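Local coordinates for aminopeptidase N family protein (Idiomarina loihiensis L2TR, PDB 4FGM) that is probably a zinc-dependent aminopeptidase of the M61 family, acting on peptides through a bound zinc ion, at residues A[334-339]-A[380-385]; A[392-397]-A[434-439]. One frame throughout, in Å; residues are numbered along the deposited sequence.

Contact 1 of 2, residues A[334-339]-A[380-385]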
loop_
_atom_site.group_PDB
_atom_site.type_symbol
_atom_site.label_atom_id
_atom_site.label_comp_id
_atom_site.label_asym_id
_atom_site.label_seq_id
_atom_site.Cartn_x
_atom_site.Cartn_y
_atom_site.Cartn_z
ATOM N N GLY A 334 0.346 -11.779 -15.146
ATOM C CA GLY A 334 1.669 -12.049 -15.674
ATOM C C GLY A 334 2.682 -11.071 -15.117
ATOM O O GLY A 334 3.829 -11.443 -14.872
ATOM N N ASP A 335 2.264 -9.823 -14.903
ATOM C CA ASP A 335 3.164 -8.810 -14.348
ATOM C C ASP A 335 3.651 -9.298 -12.991
ATOM O O ASP A 335 4.849 -9.356 -12.731
ATOM C CB ASP A 335 2.447 -7.459 -14.159
ATOM C CG ASP A 335 2.333 -6.656 -15.452
ATOM O OD1 ASP A 335 2.902 -7.076 -16.481
ATOM O OD2 ASP A 335 1.671 -5.591 -15.435
ATOM N N THR A 336 2.699 -9.655 -12.135
ATOM C CA THR A 336 3.001 -10.143 -10.796
ATOM C C THR A 336 3.891 -11.375 -10.864
ATOM O O THR A 336 4.883 -11.485 -10.136
ATOM C CB THR A 336 1.713 -10.519 -10.030
ATOM O OG1 THR A 336 0.868 -9.369 -9.904
ATOM C CG2 THR A 336 2.053 -11.044 -8.646
ATOM N N LEU A 337 3.530 -12.305 -11.740
ATOM C CA LEU A 337 4.300 -13.530 -11.887
ATOM C C LEU A 337 5.735 -13.201 -12.285
ATOM O O LEU A 337 6.687 -13.705 -11.688
ATOM C CB LEU A 337 3.646 -14.439 -12.932
ATOM C CG LEU A 337 4.192 -15.864 -13.040
ATOM C CD1 LEU A 337 4.268 -16.496 -11.663
ATOM C CD2 LEU A 337 3.299 -16.682 -13.957
ATOM N N SER A 338 5.883 -12.335 -13.281
ATOM C CA SER A 338 7.201 -11.936 -13.765
ATOM C C SER A 338 8.063 -11.270 -12.695
ATOM O O SER A 338 9.266 -11.508 -12.620
ATOM C CB SER A 338 7.056 -10.989 -14.957
ATOM O OG SER A 338 6.295 -11.588 -15.986
ATOM N N ARG A 339 7.452 -10.436 -11.864
ATOM C CA ARG A 339 8.203 -9.751 -10.824
ATOM C C ARG A 339 8.749 -10.704 -9.767
ATOM O O ARG A 339 9.893 -10.575 -9.341
ATOM C CB ARG A 339 7.341 -8.674 -10.160
ATOM C CG ARG A 339 6.878 -7.575 -11.112
ATOM C CD ARG A 339 6.354 -6.379 -10.338
ATOM N NE ARG A 339 5.309 -6.758 -9.391
ATOM C CZ ARG A 339 4.004 -6.702 -9.645
ATOM N NH1 ARG A 339 3.572 -6.272 -10.824
ATOM N NH2 ARG A 339 3.131 -7.074 -8.716
ATOM N N GLY A 380 2.667 -13.374 -2.076
ATOM C CA GLY A 380 1.457 -13.692 -1.339
ATOM C C GLY A 380 0.313 -13.748 -2.338
ATOM O O GLY A 380 -0.607 -14.559 -2.219
ATOM N N ALA A 381 0.381 -12.888 -3.346
ATOM C CA ALA A 381 -0.653 -12.843 -4.365
ATOM C C ALA A 381 -0.657 -14.136 -5.169
ATOM O O ALA A 381 -1.719 -14.647 -5.527
ATOM C CB ALA A 381 -0.432 -11.649 -5.283
ATOM N N LEU A 382 0.528 -14.666 -5.456
ATOM C CA LEU A 382 0.622 -15.903 -6.215
ATOM C C LEU A 382 0.152 -17.086 -5.357
ATOM O O LEU A 382 -0.412 -18.058 -5.872
ATOM C CB LEU A 382 2.055 -16.114 -6.710
ATOM C CG LEU A 382 2.548 -15.041 -7.689
ATOM C CD1 LEU A 382 3.950 -15.383 -8.155
ATOM C CD2 LEU A 382 1.611 -14.946 -8.880
ATOM N N ILE A 383 0.377 -16.996 -4.049
ATOM C CA ILE A 383 -0.065 -18.035 -3.132
ATOM C C ILE A 383 -1.589 -18.047 -3.181
ATOM O O ILE A 383 -2.213 -19.101 -3.312
ATOM C CB ILE A 383 0.383 -17.736 -1.688
ATOM C CG1 ILE A 383 1.887 -17.985 -1.551
ATOM C CG2 ILE A 383 -0.429 -18.577 -0.701
ATOM C CD1 ILE A 383 2.422 -17.785 -0.142
ATOM N N ALA A 384 -2.185 -16.860 -3.084
ATOM C CA ALA A 384 -3.638 -16.726 -3.127
ATOM C C ALA A 384 -4.173 -17.303 -4.434
ATOM O O ALA A 384 -5.193 -17.985 -4.444
ATOM C CB ALA A 384 -4.043 -15.247 -2.995
ATOM N N LEU A 385 -3.482 -17.019 -5.535
ATOM C CA LEU A 385 -3.886 -17.525 -6.844
ATOM C C LEU A 385 -3.907 -19.045 -6.820
ATOM O O LEU A 385 -4.845 -19.675 -7.311
ATOM C CB LEU A 385 -2.905 -17.072 -7.924
ATOM C CG LEU A 385 -3.029 -17.807 -9.263
ATOM C CD1 LEU A 385 -4.261 -17.311 -10.011
ATOM C CD2 LEU A 385 -1.770 -17.585 -10.089
#
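L382 reaches across from helix 378-394 and sets its two methyl groups against T336 and L337 of helix 326-342. Its CD1 meets CD1 of L337 at 3.7 Å. Its CD2 lies 3.9 Å from CG2 of T336. The fork of L382 therefore touches two consecutive residues of the facing helix. The side chains of L337 and L382 lie roughly perpendicular. Those of T336 and L382 run alongside each other, pointing opposite ways. A381 adds a lighter contact, with its CB 4.2 Å from CG2 of T336.

Torsions sort the polar and apolar branches of T336. CG2 stands anti to the backbone N and is the atom that meets L382 and A381. OG1 is turned back beside the backbone N (chi1 -60°) and bonds to the carbonyl oxygen of L332, one turn earlier. The hydroxyl is thus satisfied within its own helix, and the methyl is left for the contact.

The axes of the two short helix segments approach to 10.1 Å, with 122° between their N-to-C directions. L337 and L382 have the nearest CA atoms, 7.2 Å apart. The two leucines and the methyl groups of T336 and A381 bridge the space between the axes.

Further out, L337 also packs on Y571 and L573 of strand 570-575, and L382 on L450. A381 also touches S311 of helix 308-320 and lies about 9 Å, side chain to side chain, from the zinc ligands H273 and E307. The contact thus belongs to the helical packing around the metal site, without taking part in it.

No hydrogen bond or salt bridge joins the two segments. Their hold on each other is apolar, through methyl groups in a largely buried setting.

Contact 2 of 2, residues A[392-397]-A[434-439]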
loop_
_atom_site.group_PDB
_atom_site.type_symbol
_atom_site.label_atom_id
_atom_site.label_comp_id
_atom_site.label_asym_id
_atom_site.label_seq_id
_atom_site.Cartn_x
_atom_site.Cartn_y
_atom_site.Cartn_z
ATOM N N ARG A 392 -10.648 -24.924 -5.987
ATOM C CA ARG A 392 -11.686 -25.118 -6.985
ATOM C C ARG A 392 -11.644 -26.525 -7.563
ATOM O O ARG A 392 -12.674 -27.182 -7.673
ATOM C CB ARG A 392 -11.554 -24.072 -8.099
ATOM C CG ARG A 392 -11.838 -22.650 -7.620
ATOM C CD ARG A 392 -11.629 -21.620 -8.711
ATOM N NE ARG A 392 -11.730 -20.258 -8.193
ATOM C CZ ARG A 392 -12.586 -19.344 -8.646
ATOM N NH1 ARG A 392 -13.428 -19.637 -9.635
ATOM N NH2 ARG A 392 -12.595 -18.127 -8.119
ATOM N N LEU A 393 -10.453 -26.995 -7.918
ATOM C CA LEU A 393 -10.310 -28.330 -8.488
ATOM C C LEU A 393 -10.630 -29.424 -7.463
ATOM O O LEU A 393 -11.237 -30.440 -7.797
ATOM C CB LEU A 393 -8.888 -28.520 -9.020
ATOM C CG LEU A 393 -8.431 -27.532 -10.093
ATOM C CD1 LEU A 393 -6.960 -27.754 -10.395
ATOM C CD2 LEU A 393 -9.274 -27.703 -11.347
ATOM N N GLN A 394 -10.225 -29.199 -6.217
ATOM C CA GLN A 394 -10.442 -30.162 -5.144
ATOM C C GLN A 394 -11.873 -30.241 -4.620
ATOM O O GLN A 394 -12.224 -31.183 -3.907
ATOM C CB GLN A 394 -9.490 -29.863 -3.982
ATOM C CG GLN A 394 -8.062 -30.318 -4.218
ATOM C CD GLN A 394 -7.152 -29.996 -3.047
ATOM O OE1 GLN A 394 -7.554 -30.103 -1.885
ATOM N NE2 GLN A 394 -5.915 -29.615 -3.344
ATOM N N SER A 395 -12.694 -29.254 -4.966
ATOM C CA SER A 395 -14.085 -29.225 -4.521
ATOM C C SER A 395 -14.985 -29.171 -5.749
ATOM O O SER A 395 -16.170 -28.852 -5.662
ATOM C CB SER A 395 -14.337 -27.992 -3.646
ATOM O OG SER A 395 -14.194 -26.791 -4.391
ATOM N N ASP A 396 -14.401 -29.498 -6.894
ATOM C CA ASP A 396 -15.105 -29.471 -8.163
ATOM C C ASP A 396 -15.838 -28.142 -8.322
ATOM O O ASP A 396 -17.037 -28.094 -8.599
ATOM C CB ASP A 396 -16.074 -30.650 -8.276
ATOM C CG ASP A 396 -16.359 -31.020 -9.720
ATOM O OD1 ASP A 396 -15.397 -31.069 -10.519
ATOM O OD2 ASP A 396 -17.535 -31.269 -10.057
ATOM N N HIS A 397 -15.080 -27.069 -8.111
ATOM C CA HIS A 397 -15.542 -25.694 -8.248
ATOM C C HIS A 397 -16.638 -25.222 -7.301
ATOM O O HIS A 397 -17.356 -24.270 -7.602
ATOM C CB HIS A 397 -15.956 -25.465 -9.697
ATOM C CG HIS A 397 -14.928 -25.928 -10.680
ATOM N ND1 HIS A 397 -13.634 -25.452 -10.680
ATOM C CD2 HIS A 397 -14.986 -26.855 -11.663
ATOM C CE1 HIS A 397 -12.941 -26.068 -11.620
ATOM N NE2 HIS A 397 -13.738 -26.925 -12.232
ATOM N N ILE A 434 -10.471 -31.200 1.244
ATOM C CA ILE A 434 -9.360 -30.475 0.640
ATOM C C ILE A 434 -8.069 -30.611 1.433
ATOM O O ILE A 434 -8.076 -30.609 2.663
ATOM C CB ILE A 434 -9.674 -28.970 0.494
ATOM C CG1 ILE A 434 -9.986 -28.374 1.861
ATOM C CG2 ILE A 434 -10.843 -28.765 -0.456
ATOM C CD1 ILE A 434 -9.334 -27.038 2.091
ATOM N N ASP A 435 -6.963 -30.734 0.707
ATOM C CA ASP A 435 -5.639 -30.859 1.305
ATOM C C ASP A 435 -4.666 -29.973 0.527
ATOM O O ASP A 435 -4.362 -30.239 -0.636
ATOM C CB ASP A 435 -5.157 -32.311 1.250
ATOM C CG ASP A 435 -3.821 -32.508 1.944
ATOM O OD1 ASP A 435 -3.042 -33.377 1.501
ATOM O OD2 ASP A 435 -3.552 -31.801 2.939
ATOM N N ILE A 436 -4.196 -28.911 1.173
ATOM C CA ILE A 436 -3.253 -27.987 0.555
ATOM C C ILE A 436 -2.063 -27.779 1.484
ATOM O O ILE A 436 -1.213 -26.928 1.236
ATOM C CB ILE A 436 -3.916 -26.605 0.248
ATOM C CG1 ILE A 436 -4.707 -26.103 1.460
ATOM C CG2 ILE A 436 -4.842 -26.722 -0.959
ATOM C CD1 ILE A 436 -3.852 -25.636 2.613
ATOM N N SER A 437 -2.011 -28.580 2.545
ATOM C CA SER A 437 -0.957 -28.500 3.551
ATOM C C SER A 437 0.484 -28.467 3.044
ATOM O O SER A 437 1.219 -27.516 3.324
ATOM C CB SER A 437 -1.102 -29.648 4.553
ATOM O OG SER A 437 -0.163 -29.515 5.609
ATOM N N ASP A 438 0.903 -29.499 2.317
ATOM C CA ASP A 438 2.277 -29.527 1.825
ATOM C C ASP A 438 2.594 -28.319 0.962
ATOM O O ASP A 438 3.659 -27.715 1.091
ATOM C CB ASP A 438 2.561 -30.814 1.043
ATOM C CG ASP A 438 2.604 -32.036 1.937
ATOM O OD1 ASP A 438 2.943 -31.884 3.130
ATOM O OD2 ASP A 438 2.315 -33.146 1.445
ATOM N N PHE A 439 1.668 -27.957 0.086
ATOM C CA PHE A 439 1.887 -26.816 -0.781
ATOM C C PHE A 439 2.077 -25.515 -0.008
ATOM O O PHE A 439 3.066 -24.808 -0.203
ATOM C CB PHE A 439 0.717 -26.634 -1.738
ATOM C CG PHE A 439 0.580 -25.230 -2.230
ATOM C CD1 PHE A 439 1.451 -24.723 -3.189
ATOM C CD2 PHE A 439 -0.382 -24.389 -1.683
ATOM C CE1 PHE A 439 1.378 -23.385 -3.587
ATOM C CE2 PHE A 439 -0.467 -23.050 -2.070
ATOM C CZ PHE A 439 0.412 -22.548 -3.028
#
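Q394, in the C-terminal part of helix 378-394, grips the backbone of D435 with both polar atoms of its amide, OE1 and NE2. OE1 accepts the N-H of D435 at 2.7 Å, with an N-H...O angle of 155°. That donor lies 18° out of the carbonyl plane. NE2 gives the second bond, to the carbonyl oxygen of D435 at 3.2 Å. This one is longer and more bent, and NE2 sits well above the plane of that carbonyl. The chain of Q394 runs extended beyond CG (chi2 180°), which carries the amide out to the facing backbone. The two bonds together fix which way round the amide lies.

The close side of the contact is toward I434. OE1 comes within 3.1 Å of CA of I434, and CB of Q394 rests 3.9 Å from CG2 of I434. I436 is more lightly touched, with its CG2 3.9 Å from NE2 of Q394. The looser side is D435, whose exposed carboxylate extends away from Q394; only its backbone N and O bond across this contact. With an alanine in place of Q394, both hydrogen bonds would go, and the N-H and carbonyl of D435 would probably be left without these mates and the 434-436 backbone less firmly fixed.

I436 is the N-cap residue of helix 437-445. The glutamine thus ties the C-terminal region of one helix to the turn that leads into another. I434 and I436 also pack on L428 of helix 423-429, and I436 reaches M390, a turn back from Q394 on helix 378-394.

How the contacts relate
Helix 378-394 carries one segment of each contact. Contact 1 uses its first half and contact 2 its last residues and the turn that follows. Their centres are about 19 Å apart and their nearest atoms about 4 Å, without touching. Along the chain, both segments of contact 1 come before those of contact 2. I383, within the contact 1 range, packs on helix 437-445, which begins in the contact 2 range. The long helix therefore links the buried packing near the zinc site with a partly buried junction at its far end, away from the annotated sites. Both contacts lie within the mainly helical part of the chain.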